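Long-range contact in uncharacterized metal-dependent hydrolase (Pyrococcus horikoshii, PDB 3IGH), which is uncharacterised but probably hydrolyses carbon-nitrogen bonds other than peptide bonds: residues Leu227-Val231 with Gly253-Thr257. Residues are numbered along the deposited sequence.
Sequences LSINV and GNRLT. With SO4 (sulfate ion), chain K; SO4 (sulfate ion), chain O.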
ATOM      1  N   LEU A 227      -3.820   3.915 -12.809  1.00 31.15           N
ATOM      2  CA  LEU A 227      -2.428   3.565 -13.133  1.00 34.80           C
ATOM      3  C   LEU A 227      -2.419   2.383 -14.098  1.00 37.73           C
ATOM      4  O   LEU A 227      -2.859   1.287 -13.757  1.00 38.36           O
ATOM      5  CB  LEU A 227      -1.633   3.203 -11.874  1.00 33.72           C
ATOM      6  CG  LEU A 227      -0.746   4.181 -11.107  1.00 45.06           C
ATOM      7  CD1 LEU A 227       0.092   3.386 -10.127  1.00 33.45           C
ATOM      8  CD2 LEU A 227       0.157   5.026 -12.002  1.00 34.37           C
ATOM      9  N   SER A 228      -1.911   2.602 -15.306  1.00 31.00           N
ATOM     10  CA  SER A 228      -2.025   1.596 -16.350  1.00 33.90           C
ATOM     11  C   SER A 228      -0.745   0.780 -16.540  1.00 33.96           C
ATOM     12  O   SER A 228      -0.708  -0.145 -17.353  1.00 32.64           O
ATOM     13  CB  SER A 228      -2.440   2.263 -17.664  1.00 37.13           C
ATOM     14  OG  SER A 228      -1.453   3.187 -18.083  1.00 34.11           O
ATOM     15  N   ILE A 229       0.302   1.135 -15.791  1.00 32.96           N
ATOM     16  CA  ILE A 229       1.579   0.424 -15.813  1.00 28.10           C
ATOM     17  C   ILE A 229       2.019   0.158 -14.365  1.00 25.56           C
ATOM     18  O   ILE A 229       1.582   0.849 -13.443  1.00 28.74           O
ATOM     19  CB  ILE A 229       2.696   1.247 -16.545  1.00 31.98           C
ATOM     20  CG1 ILE A 229       2.897   2.617 -15.878  1.00 30.19           C
ATOM     21  CG2 ILE A 229       2.395   1.368 -18.059  1.00 29.76           C
ATOM     22  CD1 ILE A 229       4.141   3.415 -16.341  1.00 33.16           C
ATOM     23  N   ASN A 230       2.875  -0.842 -14.175  1.00 28.45           N
ATOM     24  CA  ASN A 230       3.475  -1.091 -12.868  1.00 29.13           C
ATOM     25  C   ASN A 230       4.520  -0.027 -12.554  1.00 31.51           C
ATOM     26  O   ASN A 230       5.386   0.270 -13.376  1.00 30.27           O
ATOM     27  CB  ASN A 230       4.085  -2.496 -12.805  1.00 31.80           C
ATOM     28  CG  ASN A 230       3.083  -3.577 -13.174  1.00 33.19           C
ATOM     29  OD1 ASN A 230       1.997  -3.656 -12.591  1.00 31.40           O
ATOM     30  ND2 ASN A 230       3.436  -4.407 -14.152  1.00 31.63           N
ATOM     31  N   VAL A 231       4.404   0.579 -11.378  1.00 27.11           N
ATOM     32  CA  VAL A 231       5.296   1.659 -10.981  1.00 24.39           C
ATOM     33  C   VAL A 231       5.997   1.291  -9.677  1.00 28.02           C
ATOM     34  O   VAL A 231       5.351   1.124  -8.643  1.00 26.75           O
ATOM     35  CB  VAL A 231       4.529   2.995 -10.813  1.00 24.44           C
ATOM     36  CG1 VAL A 231       5.476   4.115 -10.341  1.00 29.07           C
ATOM     37  CG2 VAL A 231       3.824   3.393 -12.117  1.00 27.59           C
ATOM     38  N   GLY A 253       1.032  -2.510  -3.868  1.00 29.95           N
ATOM     39  CA  GLY A 253      -0.384  -2.386  -4.189  1.00 28.77           C
ATOM     40  C   GLY A 253      -0.691  -3.120  -5.473  1.00 32.50           C
ATOM     41  O   GLY A 253       0.006  -4.070  -5.843  1.00 29.27           O
ATOM     42  N   ASN A 254      -1.736  -2.673  -6.157  1.00 28.35           N
ATOM     43  CA  ASN A 254      -2.152  -3.274  -7.411  1.00 32.56           C
ATOM     44  C   ASN A 254      -1.175  -2.939  -8.544  1.00 34.91           C
ATOM     45  O   ASN A 254      -0.660  -3.820  -9.218  1.00 34.79           O
ATOM     46  CB  ASN A 254      -3.555  -2.784  -7.760  1.00 34.80           C
ATOM     47  CG  ASN A 254      -4.066  -3.360  -9.057  1.00 46.60           C
ATOM     48  OD1 ASN A 254      -3.908  -4.554  -9.329  1.00 48.18           O
ATOM     49  ND2 ASN A 254      -4.678  -2.512  -9.869  1.00 45.82           N
ATOM     50  N   ARG A 255      -0.915  -1.658  -8.734  1.00 27.47           N
ATOM     51  CA  ARG A 255       0.043  -1.209  -9.743  1.00 25.44           C
ATOM     52  C   ARG A 255       1.219  -0.454  -9.130  1.00 31.85           C
ATOM     53  O   ARG A 255       2.323  -0.473  -9.678  1.00 31.59           O
ATOM     54  CB  ARG A 255      -0.661  -0.300 -10.743  1.00 30.14           C
ATOM     55  CG  ARG A 255      -1.636  -1.023 -11.639  1.00 32.09           C
ATOM     56  CD  ARG A 255      -0.892  -1.875 -12.612  1.00 33.50           C
ATOM     57  NE  ARG A 255      -1.736  -2.308 -13.722  1.00 41.81           N
ATOM     58  CZ  ARG A 255      -1.294  -3.030 -14.743  1.00 44.08           C
ATOM     59  NH1 ARG A 255      -0.019  -3.397 -14.792  1.00 43.80           N
ATOM     60  NH2 ARG A 255      -2.124  -3.388 -15.712  1.00 41.30           N
ATOM     61  N   LEU A 256       0.965   0.217  -8.007  1.00 27.68           N
ATOM     62  CA  LEU A 256       1.978   1.018  -7.330  1.00 29.72           C
ATOM     63  C   LEU A 256       2.682   0.225  -6.234  1.00 29.07           C
ATOM     64  O   LEU A 256       2.034  -0.383  -5.370  1.00 28.14           O
ATOM     65  CB  LEU A 256       1.337   2.281  -6.729  1.00 28.45           C
ATOM     66  CG  LEU A 256       2.234   3.238  -5.924  1.00 27.84           C
ATOM     67  CD1 LEU A 256       3.303   3.877  -6.837  1.00 20.75           C
ATOM     68  CD2 LEU A 256       1.394   4.311  -5.224  1.00 29.46           C
ATOM     69  N   THR A 257       4.011   0.248  -6.274  1.00 26.09           N
ATOM     70  CA  THR A 257       4.848  -0.253  -5.194  1.00 27.00           C
ATOM     71  C   THR A 257       5.645   0.909  -4.608  1.00 26.54           C
ATOM     72  O   THR A 257       6.339   1.628  -5.343  1.00 25.51           O
ATOM     73  CB  THR A 257       5.859  -1.305  -5.713  1.00 30.04           C
ATOM     74  OG1 THR A 257       5.155  -2.315  -6.441  1.00 33.41           O
ATOM     75  CG2 THR A 257       6.645  -1.958  -4.561  1.00 27.03           C
TER
HETATM   76  S   SO4 K  10      -5.210  -3.170 -13.550  0.50 56.05           S
HETATM   77  O1  SO4 K  10      -6.514  -3.256 -14.200  0.50 50.60           O
HETATM   78  O2  SO4 K  10      -4.613  -1.868 -13.823  0.50 39.48           O
HETATM   79  O3  SO4 K  10      -5.371  -3.347 -12.114  0.50 47.32           O
HETATM   80  O4  SO4 K  10      -4.344  -4.229 -14.057  0.50 62.72           O
HETATM   81  S   SO4 O  14      -2.318  -5.010 -19.094  0.50 63.47           S
HETATM   82  O1  SO4 O  14      -3.249  -6.129 -19.203  0.50 53.41           O
HETATM   83  O2  SO4 O  14      -3.079  -3.797 -18.815  0.50 49.81           O
HETATM   84  O3  SO4 O  14      -1.389  -5.258 -17.996  0.50 41.69           O
HETATM   85  O4  SO4 O  14      -1.573  -4.842 -20.341  0.50 52.31           O
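R255 lies along the 227-230 backbone, its side chain packed against L227 (CB to CB 3.8 Å) and its guanidinium covered on one face by S228 O and I229 CA. At the edge of that group, R255 NH1 donates to N230 OD1 (3.0 Å) and also forms a salt bridge with E466. N230 ND2 bonds to S204 and E466. R255 NE donates to one sulfate and NH2 to a second, both ions probably from the crystallisation liquor; N254 ND2 also donates to the first. Beyond R255, two parallel strands begin. V231 N donates to R255 O and T257 N to V231 O, both at 2.9 Å, so V231 straddles L256 in regular parallel register. V231 and L256 point to the same sheet face, where CG1 of V231 meets CD1 of L256 at 4.1 Å. L227 CD1 covers L256 CB (3.8 Å). The contact thus starts the pairing of strands 230-235 and 256-264 in the family's TIM-type barrel. Helix 212-223 packs on L227 and L256, helix 183-199 covers L227 to I229, and strand 202-210 pairs with N230 through backbone hydrogen bonds to K203 and V205.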